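Local atomic coordinates of ssDNA binding protein (Aeropyrum pernix, PDB entry 4PSN), a protein that binds single-stranded DNA, probably entrapping it in a system of tunnels formed between its subunits. Residues L173-R178 against E200-E205; I122-E127 against V167-L172; D136-I141 against E215-V220; L67-I72 against E93-V98. All coordinates share one frame; numbering follows the deposited sequence.

In the fold
Contacts 1, 2 and 3 belong to one six-stranded antiparallel sheet and the helices packed on it, in the C-terminal domain. Contact 4 lies in the three-stranded sheet of the N-terminal part, on the opposite side of the chain's centre. Contacts 1 and 2 touch, their centres about 12 Å apart, with V204 N probably bonded to P171 O. Contacts 2 and 3 also touch, through neighbouring strands 125-131 and 137-143. From contact 4 to contact 2 the centres are about 31 Å apart, and the nearest atoms about 16 Å. Contacts 1, 2 and 4 all reach the third subunit; glycerol or imidazole, probably from the crystallisation liquor, lies near contacts 1 to 3.

Contact 1: residues L173-R178 against E200-E205; sequences LLKRTR and EAQNVE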
loop_
_atom_site.group_PDB
_atom_site.type_symbol
_atom_site.label_atom_id
_atom_site.label_comp_id
_atom_site.label_asym_id
_atom_site.label_seq_id
_atom_site.Cartn_x
_atom_site.Cartn_y
_atom_site.Cartn_z
ATOM N N LEU C 173 13.017 -9.047 -21.563
ATOM C CA LEU C 173 13.017 -8.324 -22.815
ATOM C C LEU C 173 14.338 -8.541 -23.542
ATOM O O LEU C 173 15.402 -8.228 -23.019
ATOM C CB LEU C 173 12.793 -6.834 -22.563
ATOM C CG LEU C 173 11.461 -6.272 -23.048
ATOM C CD1 LEU C 173 10.314 -7.097 -22.525
ATOM C CD2 LEU C 173 11.314 -4.813 -22.624
ATOM N N LEU C 174 14.264 -9.105 -24.739
ATOM C CA LEU C 174 15.446 -9.248 -25.574
ATOM C C LEU C 174 15.535 -8.003 -26.452
ATOM O O LEU C 174 14.688 -7.793 -27.319
ATOM C CB LEU C 174 15.341 -10.511 -26.432
ATOM C CG LEU C 174 16.481 -10.786 -27.411
ATOM C CD1 LEU C 174 17.741 -11.184 -26.662
ATOM C CD2 LEU C 174 16.073 -11.869 -28.413
ATOM N N LYS C 175 16.538 -7.166 -26.191
ATOM C CA LYS C 175 16.797 -5.944 -26.959
ATOM C C LYS C 175 17.337 -6.269 -28.350
ATOM O O LYS C 175 17.878 -7.353 -28.564
ATOM C CB LYS C 175 17.842 -5.082 -26.245
ATOM C CG LYS C 175 17.619 -4.925 -24.755
ATOM C CD LYS C 175 16.484 -3.966 -24.479
ATOM C CE LYS C 175 16.460 -3.563 -23.022
ATOM N NZ LYS C 175 15.875 -2.211 -22.863
ATOM N N ARG C 176 17.203 -5.323 -29.279
ATOM C CA ARG C 176 17.743 -5.497 -30.626
ATOM C C ARG C 176 19.128 -6.154 -30.595
ATOM O O ARG C 176 20.061 -5.668 -29.958
ATOM C CB ARG C 176 17.796 -4.175 -31.397
ATOM C CG ARG C 176 18.270 -4.378 -32.836
ATOM C CD ARG C 176 18.701 -3.086 -33.533
ATOM N NE ARG C 176 17.562 -2.345 -34.066
ATOM C CZ ARG C 176 17.649 -1.439 -35.032
ATOM N NH1 ARG C 176 16.557 -0.817 -35.450
ATOM N NH2 ARG C 176 18.828 -1.161 -35.584
ATOM N N THR C 177 19.251 -7.280 -31.278
ATOM C CA THR C 177 20.488 -8.034 -31.262
ATOM C C THR C 177 20.784 -8.453 -32.687
ATOM O O THR C 177 19.919 -9.009 -33.366
ATOM C CB THR C 177 20.341 -9.296 -30.381
ATOM O OG1 THR C 177 19.983 -8.907 -29.054
ATOM C CG2 THR C 177 21.637 -10.082 -30.338
ATOM N N ARG C 178 22.000 -8.192 -33.152
ATOM C CA ARG C 178 22.350 -8.551 -34.520
ATOM C C ARG C 178 23.132 -9.844 -34.521
ATOM O O ARG C 178 24.085 -9.991 -33.767
ATOM C CB ARG C 178 23.128 -7.434 -35.216
ATOM C CG ARG C 178 23.535 -7.787 -36.643
ATOM C CD ARG C 178 23.878 -6.540 -37.474
ATOM N NE ARG C 178 24.797 -5.653 -36.767
ATOM C CZ ARG C 178 26.121 -5.686 -36.883
ATOM N NH1 ARG C 178 26.704 -6.565 -37.695
ATOM N NH2 ARG C 178 26.865 -4.832 -36.189
ATOM N N GLU C 200 20.567 -13.720 -21.752
ATOM C CA GLU C 200 21.198 -12.410 -21.580
ATOM C C GLU C 200 20.182 -11.276 -21.715
ATOM O O GLU C 200 20.544 -10.100 -21.807
ATOM C CB GLU C 200 22.316 -12.220 -22.605
ATOM C CG GLU C 200 23.494 -13.152 -22.401
ATOM C CD GLU C 200 24.649 -12.847 -23.337
ATOM O OE1 GLU C 200 24.443 -12.848 -24.575
ATOM O OE2 GLU C 200 25.764 -12.597 -22.830
ATOM N N ALA C 201 18.909 -11.639 -21.744
ATOM C CA ALA C 201 17.842 -10.657 -21.903
ATOM C C ALA C 201 17.720 -9.782 -20.643
ATOM O O ALA C 201 18.196 -10.150 -19.576
ATOM C CB ALA C 201 16.519 -11.378 -22.173
ATOM N N GLN C 202 17.036 -8.654 -20.762
ATOM C CA GLN C 202 16.859 -7.750 -19.627
ATOM C C GLN C 202 15.643 -8.156 -18.770
ATOM O O GLN C 202 14.575 -8.447 -19.300
ATOM C CB GLN C 202 16.670 -6.318 -20.157
ATOM C CG GLN C 202 16.523 -5.269 -19.072
ATOM C CD GLN C 202 16.236 -3.869 -19.616
ATOM O OE1 GLN C 202 15.337 -3.671 -20.430
ATOM N NE2 GLN C 202 17.006 -2.893 -19.158
ATOM N N ASN C 203 15.806 -8.172 -17.451
ATOM C CA ASN C 203 14.683 -8.369 -16.536
ATOM C C ASN C 203 13.853 -7.097 -16.408
ATOM O O ASN C 203 14.387 -6.042 -16.090
ATOM C CB ASN C 203 15.192 -8.771 -15.162
ATOM C CG ASN C 203 16.006 -10.035 -15.201
ATOM O OD1 ASN C 203 17.228 -9.998 -15.363
ATOM N ND2 ASN C 203 15.335 -11.167 -15.072
ATOM N N VAL C 204 12.555 -7.198 -16.667
ATOM C CA VAL C 204 11.688 -6.029 -16.653
ATOM C C VAL C 204 10.431 -6.302 -15.839
ATOM O O VAL C 204 10.212 -7.415 -15.362
ATOM C CB VAL C 204 11.271 -5.633 -18.087
ATOM C CG1 VAL C 204 12.500 -5.201 -18.904
ATOM C CG2 VAL C 204 10.557 -6.787 -18.758
ATOM N N GLU C 205 9.600 -5.288 -15.681
ATOM C CA GLU C 205 8.269 -5.519 -15.120
ATOM C C GLU C 205 7.371 -6.199 -16.142
ATOM O O GLU C 205 7.545 -6.018 -17.350
ATOM C CB GLU C 205 7.659 -4.204 -14.625
ATOM C CG GLU C 205 8.453 -3.595 -13.476
ATOM C CD GLU C 205 7.685 -2.534 -12.668
ATOM O OE1 GLU C 205 6.597 -2.097 -13.100
ATOM O OE2 GLU C 205 8.186 -2.136 -11.589
#
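L173 faces Q202 as an antiparallel hydrogen-bonded pair: L173 N gives its hydrogen to Q202 O at 2.8 Å, and Q202 N returns the bond to L173 O at 2.8 Å. A201 CB comes in beside the same carbonyl, 3.4 Å from L173 O. In the conformer described here, one of two deposited, the L173 side chain crosses V204 at about a right angle, with CD1 3.8 Å from V204 CG2. L174 turns the other way, toward L197 and F198 of helix 186-198. K175 NZ lies 2.9 Å from Q202 OE1; CE is modelled too near that oxygen, so the detail is doubtful. The firmer partner of NZ is E215 of the second subunit. An alanine at Q202 would keep the backbone pair but would probably leave K175 NZ without the neighbouring amide oxygen, relying on that glutamate. Farther on, T177 OG1 donates to K175 O at 2.7 Å. Strand 202-203 forms one edge of the six-stranded sheet within this chain, with strand 172-180 between it and strand 159-166; it follows helix 186-198, and E205 is the N-cap residue of helix 206-218.

Contact 2: residues I122-E127 against V167-L172; sequences IRFTVE and VEPTPL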
loop_
_atom_site.group_PDB
_atom_site.type_symbol
_atom_site.label_atom_id
_atom_site.label_comp_id
_atom_site.label_asym_id
_atom_site.label_seq_id
_atom_site.Cartn_x
_atom_site.Cartn_y
_atom_site.Cartn_z
ATOM N N ILE C 122 17.021 -21.033 -18.976
ATOM C CA ILE C 122 15.604 -21.320 -19.224
ATOM C C ILE C 122 15.461 -21.862 -20.657
ATOM O O ILE C 122 15.971 -21.261 -21.600
ATOM C CB ILE C 122 14.716 -20.062 -19.114
ATOM C CG1 ILE C 122 14.895 -19.387 -17.752
ATOM C CG2 ILE C 122 13.237 -20.443 -19.346
ATOM C CD1 ILE C 122 14.268 -18.006 -17.664
ATOM N N ARG C 123 14.785 -22.992 -20.817
ATOM C CA ARG C 123 14.618 -23.575 -22.149
ATOM C C ARG C 123 13.282 -23.178 -22.764
ATOM O O ARG C 123 12.242 -23.625 -22.311
ATOM C CB ARG C 123 14.720 -25.104 -22.107
ATOM C CG ARG C 123 14.829 -25.739 -23.499
ATOM C CD ARG C 123 16.201 -25.572 -24.112
ATOM N NE ARG C 123 16.171 -25.841 -25.556
ATOM C CZ ARG C 123 17.169 -25.580 -26.389
ATOM N NH1 ARG C 123 18.291 -25.028 -25.923
ATOM N NH2 ARG C 123 17.042 -25.843 -27.694
ATOM N N PHE C 124 13.327 -22.358 -23.808
ATOM C CA PHE C 124 12.135 -21.951 -24.523
ATOM C C PHE C 124 12.031 -22.740 -25.824
ATOM O O PHE C 124 13.038 -23.225 -26.353
ATOM C CB PHE C 124 12.187 -20.440 -24.843
ATOM C CG PHE C 124 12.176 -19.549 -23.611
ATOM C CD1 PHE C 124 11.002 -19.347 -22.894
ATOM C CD2 PHE C 124 13.337 -18.915 -23.177
ATOM C CE1 PHE C 124 10.971 -18.522 -21.769
ATOM C CE2 PHE C 124 13.321 -18.096 -22.036
ATOM C CZ PHE C 124 12.135 -17.902 -21.332
ATOM N N THR C 125 10.811 -22.874 -26.332
ATOM C CA THR C 125 10.582 -23.381 -27.686
ATOM C C THR C 125 9.832 -22.295 -28.474
ATOM O O THR C 125 9.378 -21.323 -27.896
ATOM C CB THR C 125 9.778 -24.693 -27.668
ATOM O OG1 THR C 125 8.480 -24.459 -27.102
ATOM C CG2 THR C 125 10.512 -25.780 -26.841
ATOM N N VAL C 126 9.714 -22.441 -29.783
ATOM C CA VAL C 126 9.055 -21.424 -30.592
ATOM C C VAL C 126 8.215 -22.079 -31.660
ATOM O O VAL C 126 8.417 -23.251 -31.997
ATOM C CB VAL C 126 10.057 -20.485 -31.320
ATOM C CG1 VAL C 126 10.917 -19.709 -30.320
ATOM C CG2 VAL C 126 10.911 -21.268 -32.299
ATOM N N GLU C 127 7.275 -21.313 -32.194
ATOM C CA GLU C 127 6.523 -21.743 -33.362
ATOM C C GLU C 127 6.322 -20.516 -34.231
ATOM O O GLU C 127 5.928 -19.455 -33.719
ATOM C CB GLU C 127 5.174 -22.331 -32.940
ATOM C CG GLU C 127 4.574 -23.292 -33.959
ATOM C CD GLU C 127 5.461 -24.511 -34.219
ATOM O OE1 GLU C 127 6.095 -24.575 -35.300
ATOM O OE2 GLU C 127 5.523 -25.404 -33.343
ATOM N N VAL C 167 6.834 -13.299 -20.755
ATOM C CA VAL C 167 6.291 -12.889 -19.466
ATOM C C VAL C 167 6.510 -13.963 -18.399
ATOM O O VAL C 167 6.436 -13.679 -17.205
ATOM C CB VAL C 167 4.789 -12.568 -19.561
ATOM C CG1 VAL C 167 4.556 -11.462 -20.565
ATOM C CG2 VAL C 167 3.998 -13.826 -19.930
ATOM N N GLU C 168 6.781 -15.190 -18.835
ATOM C CA GLU C 168 7.035 -16.301 -17.910
ATOM C C GLU C 168 8.242 -17.048 -18.432
ATOM O O GLU C 168 8.453 -17.080 -19.640
ATOM C CB GLU C 168 5.847 -17.273 -17.878
ATOM C CG GLU C 168 4.575 -16.706 -17.244
ATOM C CD GLU C 168 3.362 -17.609 -17.480
ATOM O OE1 GLU C 168 3.537 -18.740 -18.001
ATOM O OE2 GLU C 168 2.235 -17.189 -17.148
ATOM N N PRO C 169 9.017 -17.694 -17.542
ATOM C CA PRO C 169 8.767 -17.824 -16.107
ATOM C C PRO C 169 9.162 -16.575 -15.321
ATOM O O PRO C 169 8.974 -16.547 -14.119
ATOM C CB PRO C 169 9.651 -19.010 -15.698
ATOM C CG PRO C 169 10.798 -18.983 -16.703
ATOM C CD PRO C 169 10.160 -18.520 -17.986
ATOM N N THR C 170 9.711 -15.576 -16.000
ATOM C CA THR C 170 9.983 -14.280 -15.403
ATOM C C THR C 170 9.988 -13.289 -16.569
ATOM O O THR C 170 10.325 -13.664 -17.685
ATOM C CB THR C 170 11.329 -14.273 -14.644
ATOM O OG1 THR C 170 11.420 -13.096 -13.835
ATOM C CG2 THR C 170 12.520 -14.345 -15.615
ATOM N N PRO C 171 9.544 -12.047 -16.336
ATOM C CA PRO C 171 9.436 -11.137 -17.486
ATOM C C PRO C 171 10.806 -10.701 -18.028
ATOM O O PRO C 171 11.631 -10.144 -17.287
ATOM C CB PRO C 171 8.651 -9.943 -16.923
ATOM C CG PRO C 171 7.918 -10.500 -15.704
ATOM C CD PRO C 171 8.922 -11.486 -15.123
ATOM N N LEU C 172 11.023 -10.955 -19.317
ATOM C CA LEU C 172 12.312 -10.709 -19.974
ATOM C C LEU C 172 12.147 -10.017 -21.311
ATOM O O LEU C 172 11.258 -10.344 -22.094
ATOM C CB LEU C 172 13.059 -12.017 -20.222
ATOM C CG LEU C 172 13.452 -12.822 -18.990
ATOM C CD1 LEU C 172 13.937 -14.197 -19.420
ATOM C CD2 LEU C 172 14.536 -12.081 -18.215
#
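I122 and F124 meet P169 in a buried, apolar contact between the chain entering strand 125-131 and the loop from strand 159-166 to strand 172-180. I122 and the proline ring approach tip to tip, CD1 lying 3.7 Å from P169 CG. With CG1 anti to the carbonyl carbon (chi1 -56°) and chi2 at 169°, CD1 is carried outward, and it also comes within 4.2 Å of L172 CD1. The other branch, I122 CG2, sits over one face of the F124 ring, toward the rim. That ring also reaches the proline, F124 CE1 being 3.9 Å from P169 CD, while E168 O lies in the ring plane, 3.6 Å from F124 CE1. An alanine at I122 would probably open a gap against P169 and L172 and leave that face of F124 without its methyl cover. F55 of the third subunit packs on P169, whose preceding peptide bond is cis. No hydrogen bond crosses between the segments, so the fit rests on shape, perhaps helped by the carbonyl oxygen at the weakly positive ring edge.

Contact 3: residues D136-I141 against E215-V220; sequences DVVYRI and EILSLV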
loop_
_atom_site.group_PDB
_atom_site.type_symbol
_atom_site.label_atom_id
_atom_site.label_comp_id
_atom_site.label_asym_id
_atom_site.label_seq_id
_atom_site.Cartn_x
_atom_site.Cartn_y
_atom_site.Cartn_z
ATOM N N ASP C 136 9.502 -9.168 -41.951
ATOM C CA ASP C 136 10.051 -9.680 -40.699
ATOM C C ASP C 136 9.363 -11.014 -40.437
ATOM O O ASP C 136 8.231 -11.218 -40.862
ATOM C CB ASP C 136 9.748 -8.765 -39.497
ATOM C CG ASP C 136 10.023 -7.299 -39.769
ATOM O OD1 ASP C 136 11.166 -6.850 -39.559
ATOM O OD2 ASP C 136 9.080 -6.582 -40.154
ATOM N N VAL C 137 10.025 -11.905 -39.707
ATOM C CA VAL C 137 9.415 -13.175 -39.323
ATOM C C VAL C 137 9.050 -13.158 -37.833
ATOM O O VAL C 137 9.873 -12.807 -36.990
ATOM C CB VAL C 137 10.350 -14.356 -39.609
ATOM C CG1 VAL C 137 9.596 -15.686 -39.413
ATOM C CG2 VAL C 137 10.890 -14.243 -41.022
ATOM N N VAL C 138 7.819 -13.546 -37.518
ATOM C CA VAL C 138 7.332 -13.529 -36.141
ATOM C C VAL C 138 7.110 -14.939 -35.595
ATOM O O VAL C 138 6.486 -15.774 -36.251
ATOM C CB VAL C 138 6.032 -12.704 -36.014
ATOM C CG1 VAL C 138 5.387 -12.897 -34.639
ATOM C CG2 VAL C 138 6.331 -11.230 -36.266
ATOM N N TYR C 139 7.640 -15.185 -34.402
ATOM C CA TYR C 139 7.505 -16.471 -33.727
ATOM C C TYR C 139 6.826 -16.273 -32.396
ATOM O O TYR C 139 7.083 -15.288 -31.694
ATOM C CB TYR C 139 8.881 -17.101 -33.449
ATOM C CG TYR C 139 9.673 -17.381 -34.680
ATOM C CD1 TYR C 139 9.693 -18.653 -35.253
ATOM C CD2 TYR C 139 10.397 -16.375 -35.281
ATOM C CE1 TYR C 139 10.419 -18.907 -36.393
ATOM C CE2 TYR C 139 11.117 -16.615 -36.404
ATOM C CZ TYR C 139 11.123 -17.877 -36.966
ATOM O OH TYR C 139 11.860 -18.092 -38.101
ATOM N N ARG C 140 5.954 -17.210 -32.044
ATOM C CA ARG C 140 5.505 -17.325 -30.664
ATOM C C ARG C 140 6.562 -18.049 -29.830
ATOM O O ARG C 140 7.200 -18.995 -30.300
ATOM C CB ARG C 140 4.198 -18.119 -30.582
ATOM C CG ARG C 140 2.945 -17.340 -30.966
ATOM C CD ARG C 140 1.688 -18.133 -30.589
ATOM N NE ARG C 140 1.909 -19.575 -30.718
ATOM C CZ ARG C 140 1.645 -20.285 -31.814
ATOM N NH1 ARG C 140 1.135 -19.691 -32.887
ATOM N NH2 ARG C 140 1.890 -21.598 -31.841
ATOM N N ILE C 141 6.747 -17.599 -28.596
ATOM C CA ILE C 141 7.638 -18.275 -27.661
ATOM C C ILE C 141 6.799 -19.020 -26.632
ATOM O O ILE C 141 5.813 -18.493 -26.136
ATOM C CB ILE C 141 8.549 -17.275 -26.944
ATOM C CG1 ILE C 141 9.335 -16.439 -27.964
ATOM C CG2 ILE C 141 9.525 -18.002 -26.036
ATOM C CD1 ILE C 141 10.161 -15.321 -27.322
ATOM N N GLU C 215 2.711 -5.845 -29.333
ATOM C CA GLU C 215 3.093 -5.036 -30.478
ATOM C C GLU C 215 3.702 -5.926 -31.560
ATOM O O GLU C 215 3.512 -5.686 -32.749
ATOM C CB GLU C 215 4.090 -3.942 -30.109
ATOM C CG GLU C 215 4.515 -3.135 -31.338
ATOM C CD GLU C 215 5.541 -2.047 -31.045
ATOM O OE1 GLU C 215 5.902 -1.860 -29.861
ATOM O OE2 GLU C 215 5.986 -1.377 -32.012
ATOM N N ILE C 216 4.446 -6.943 -31.147
ATOM C CA ILE C 216 5.015 -7.872 -32.121
ATOM C C ILE C 216 3.922 -8.726 -32.746
ATOM O O ILE C 216 3.866 -8.891 -33.950
ATOM C CB ILE C 216 6.058 -8.804 -31.478
ATOM C CG1 ILE C 216 7.326 -8.027 -31.127
ATOM C CG2 ILE C 216 6.350 -9.978 -32.417
ATOM C CD1 ILE C 216 8.384 -8.891 -30.418
ATOM N N LEU C 217 3.045 -9.296 -31.936
ATOM C CA LEU C 217 1.987 -10.110 -32.521
ATOM C C LEU C 217 1.047 -9.307 -33.442
ATOM O O LEU C 217 0.544 -9.837 -34.430
ATOM C CB LEU C 217 1.206 -10.868 -31.436
ATOM C CG LEU C 217 2.019 -11.947 -30.719
ATOM C CD1 LEU C 217 1.228 -12.538 -29.574
ATOM C CD2 LEU C 217 2.494 -13.052 -31.707
ATOM N N SER C 218 0.826 -8.034 -33.125
ATOM C CA SER C 218 -0.058 -7.194 -33.936
ATOM C C SER C 218 0.497 -6.945 -35.344
ATOM O O SER C 218 -0.254 -6.619 -36.260
ATOM C CB SER C 218 -0.354 -5.855 -33.239
ATOM O OG SER C 218 0.764 -4.988 -33.308
ATOM N N LEU C 219 1.804 -7.098 -35.518
ATOM C CA LEU C 219 2.417 -6.856 -36.823
ATOM C C LEU C 219 2.166 -7.990 -37.795
ATOM O O LEU C 219 2.391 -7.839 -38.992
ATOM C CB LEU C 219 3.923 -6.649 -36.690
ATOM C CG LEU C 219 4.292 -5.417 -35.886
ATOM C CD1 LEU C 219 5.802 -5.339 -35.675
ATOM C CD2 LEU C 219 3.776 -4.206 -36.639
ATOM N N VAL C 220 1.711 -9.134 -37.297
ATOM C CA VAL C 220 1.612 -10.295 -38.170
ATOM C C VAL C 220 0.478 -10.163 -39.174
ATOM O O VAL C 220 -0.646 -9.806 -38.809
ATOM C CB VAL C 220 1.431 -11.593 -37.396
ATOM C CG1 VAL C 220 1.391 -12.751 -38.363
ATOM C CG2 VAL C 220 2.549 -11.773 -36.396
#
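V138 and V220 form the tight part of this contact. V220 CG2 presses on the strand valine, 3.5 Å from V138 CG1 and 3.6 Å from V138 CB, the two side chains crossing obliquely. V138 CG1 stands anti to its backbone N (chi1 170°) and also meets I216 CG2 at 3.8 Å, while L217 CD2 touches the same methyl from 4.1 Å. One valine therefore meets I216 and L217 of the helix and V220 in the chain after it. The loose side begins at R140, where only the aliphatic part approaches: R140 CG is 4.4 Å from L217 CD2, and its NE makes a long, weak ion pair with D147. Solvent-exposed S218 turns back within its own segment, its OG donating to E215 O at 2.9 Å from above the carbonyl plane. Strand 137-143 runs between strands 125-131 and 146-155. Helix 206-218 covers the V138 face, I216 reaching on to A150 and I152, and V220 beyond it touches V129, whereas Y139 points to the opposite face, against I186 and V190 of helix 186-198.

Contact 4: residues L67-I72 against E93-V98; sequences LDVVRI and ELWRRV
R71 grips E93 side-on with two nitrogens: R71 NE donates to E93 OE1 and R71 NH1 to E93 OE2, both at 3.0 Å. The bend at chi3 (68°) puts NE where it meets OE1 from above the carboxylate plane, while OE2 is reached on its syn side. At the far end D68 takes R97 N onto OD1 at 2.9 Å, nearly straight (175°), and OD2 forms a longer salt bridge, 3.5 Å, with R96 NH1; that guanidinium also bonds L62 O through NH2 and K63 O through NH1. Between these ends, V69 with W95 and R71 with E93 are antiparallel hydrogen-bonded pairs. W95 lies on the face that carries V69, R71 and E93, its CH2 over the R71 guanidinium and its CE3 3.8 Å from V69 CG1. On the other face V70 CG1 packs against L94 CD1 at 3.8 Å. W95 NE1 bonds L67 O of the third subunit, and residues 95-97 continue the sheet into it. Charged pairs near both ends, with apolar packing between, probably help fix the hairpin's register where the subunits join.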
loop_
_atom_site.group_PDB
_atom_site.type_symbol
_atom_site.label_atom_id
_atom_site.label_comp_id
_atom_site.label_asym_id
_atom_site.label_seq_id
_atom_site.Cartn_x
_atom_site.Cartn_y
_atom_site.Cartn_z
ATOM N N LEU C 67 -8.275 -17.109 8.842
ATOM C CA LEU C 67 -6.967 -17.077 8.192
ATOM C C LEU C 67 -7.045 -17.222 6.667
ATOM O O LEU C 67 -6.024 -17.307 5.981
ATOM C CB LEU C 67 -6.062 -18.158 8.779
ATOM C CG LEU C 67 -5.612 -17.883 10.214
ATOM C CD1 LEU C 67 -4.772 -19.037 10.746
ATOM C CD2 LEU C 67 -4.839 -16.574 10.259
ATOM N N ASP C 68 -8.255 -17.262 6.135
ATOM C CA ASP C 68 -8.411 -17.248 4.692
ATOM C C ASP C 68 -8.206 -15.811 4.189
ATOM O O ASP C 68 -8.006 -14.891 4.985
ATOM C CB ASP C 68 -9.795 -17.750 4.306
ATOM C CG ASP C 68 -9.963 -19.238 4.523
ATOM O OD1 ASP C 68 -8.954 -19.991 4.606
ATOM O OD2 ASP C 68 -11.132 -19.652 4.580
ATOM N N VAL C 69 -8.232 -15.624 2.876
ATOM C CA VAL C 69 -8.076 -14.292 2.293
ATOM C C VAL C 69 -9.374 -13.930 1.574
ATOM O O VAL C 69 -9.999 -14.785 0.957
ATOM C CB VAL C 69 -6.899 -14.258 1.315
ATOM C CG1 VAL C 69 -6.907 -12.977 0.476
ATOM C CG2 VAL C 69 -5.578 -14.404 2.072
ATOM N N VAL C 70 -9.799 -12.677 1.685
ATOM C CA VAL C 70 -10.992 -12.210 0.999
ATOM C C VAL C 70 -10.693 -10.908 0.284
ATOM O O VAL C 70 -9.688 -10.263 0.550
ATOM C CB VAL C 70 -12.141 -11.941 1.979
ATOM C CG1 VAL C 70 -12.660 -13.251 2.578
ATOM C CG2 VAL C 70 -11.680 -10.973 3.074
ATOM N N ARG C 71 -11.576 -10.519 -0.617
ATOM C CA ARG C 71 -11.479 -9.224 -1.272
ATOM C C ARG C 71 -12.914 -8.818 -1.522
ATOM O O ARG C 71 -13.702 -9.610 -2.032
ATOM C CB ARG C 71 -10.710 -9.327 -2.597
ATOM C CG ARG C 71 -10.565 -7.985 -3.341
ATOM C CD ARG C 71 -9.381 -8.005 -4.315
ATOM N NE ARG C 71 -9.624 -8.914 -5.434
ATOM C CZ ARG C 71 -8.724 -9.224 -6.372
ATOM N NH1 ARG C 71 -9.055 -10.065 -7.341
ATOM N NH2 ARG C 71 -7.504 -8.691 -6.347
ATOM N N ILE C 72 -13.255 -7.589 -1.158
ATOM C CA ILE C 72 -14.646 -7.156 -1.152
ATOM C C ILE C 72 -14.767 -5.816 -1.826
ATOM O O ILE C 72 -13.891 -4.972 -1.705
ATOM C CB ILE C 72 -15.173 -7.008 0.313
ATOM C CG1 ILE C 72 -15.018 -8.331 1.059
ATOM C CG2 ILE C 72 -16.627 -6.555 0.327
ATOM C CD1 ILE C 72 -15.304 -8.247 2.520
ATOM N N GLU C 93 -14.765 -12.090 -3.082
ATOM C CA GLU C 93 -13.918 -13.183 -3.524
ATOM C C GLU C 93 -13.335 -13.845 -2.289
ATOM O O GLU C 93 -13.098 -13.192 -1.279
ATOM C CB GLU C 93 -12.806 -12.674 -4.439
ATOM C CG GLU C 93 -13.312 -12.155 -5.789
ATOM C CD GLU C 93 -12.314 -11.219 -6.455
ATOM O OE1 GLU C 93 -12.309 -10.012 -6.111
ATOM O OE2 GLU C 93 -11.525 -11.691 -7.308
ATOM N N LEU C 94 -13.116 -15.147 -2.372
ATOM C CA LEU C 94 -12.574 -15.889 -1.258
ATOM C C LEU C 94 -11.520 -16.864 -1.755
ATOM O O LEU C 94 -11.680 -17.499 -2.807
ATOM C CB LEU C 94 -13.698 -16.637 -0.525
ATOM C CG LEU C 94 -13.305 -17.642 0.560
ATOM C CD1 LEU C 94 -12.705 -16.936 1.758
ATOM C CD2 LEU C 94 -14.532 -18.489 0.964
ATOM N N TRP C 95 -10.449 -16.979 -0.981
ATOM C CA TRP C 95 -9.386 -17.917 -1.260
ATOM C C TRP C 95 -9.160 -18.704 0.025
ATOM O O TRP C 95 -8.959 -18.120 1.100
ATOM C CB TRP C 95 -8.096 -17.165 -1.633
ATOM C CG TRP C 95 -8.102 -16.377 -2.928
ATOM C CD1 TRP C 95 -7.570 -16.776 -4.124
ATOM C CD2 TRP C 95 -8.594 -15.037 -3.137
ATOM N NE1 TRP C 95 -7.727 -15.783 -5.069
ATOM C CE2 TRP C 95 -8.341 -14.705 -4.487
ATOM C CE3 TRP C 95 -9.222 -14.091 -2.316
ATOM C CZ2 TRP C 95 -8.706 -13.468 -5.042
ATOM C CZ3 TRP C 95 -9.579 -12.862 -2.863
ATOM C CH2 TRP C 95 -9.322 -12.563 -4.217
ATOM N N ARG C 96 -9.194 -20.027 -0.068
ATOM C CA ARG C 96 -9.037 -20.835 1.136
ATOM C C ARG C 96 -7.591 -21.251 1.400
ATOM O O ARG C 96 -6.891 -21.718 0.507
ATOM C CB ARG C 96 -9.955 -22.054 1.083
ATOM C CG ARG C 96 -11.421 -21.670 1.044
ATOM C CD ARG C 96 -12.285 -22.819 1.470
ATOM N NE ARG C 96 -13.703 -22.508 1.363
ATOM C CZ ARG C 96 -14.425 -21.941 2.325
ATOM N NH1 ARG C 96 -13.860 -21.593 3.474
ATOM N NH2 ARG C 96 -15.718 -21.718 2.127
ATOM N N ARG C 97 -7.160 -21.086 2.644
ATOM C CA ARG C 97 -5.778 -21.368 3.026
ATOM C C ARG C 97 -5.358 -22.830 2.805
ATOM O O ARG C 97 -6.067 -23.756 3.174
ATOM C CB ARG C 97 -5.574 -20.981 4.488
ATOM C CG ARG C 97 -4.139 -21.047 4.969
ATOM C CD ARG C 97 -4.041 -20.607 6.430
ATOM N NE ARG C 97 -2.981 -21.328 7.127
ATOM C CZ ARG C 97 -3.172 -22.422 7.861
ATOM N NH1 ARG C 97 -4.397 -22.918 8.016
ATOM N NH2 ARG C 97 -2.138 -23.015 8.447
ATOM N N VAL C 98 -4.195 -23.034 2.201
ATOM C CA VAL C 98 -3.632 -24.371 2.110
ATOM C C VAL C 98 -2.825 -24.627 3.376
ATOM O O VAL C 98 -1.936 -23.854 3.711
ATOM C CB VAL C 98 -2.739 -24.529 0.879
ATOM C CG1 VAL C 98 -2.083 -25.898 0.881
ATOM C CG2 VAL C 98 -3.553 -24.329 -0.386
HETATM O O HOH W 1 -14.271 -8.678 -4.969
#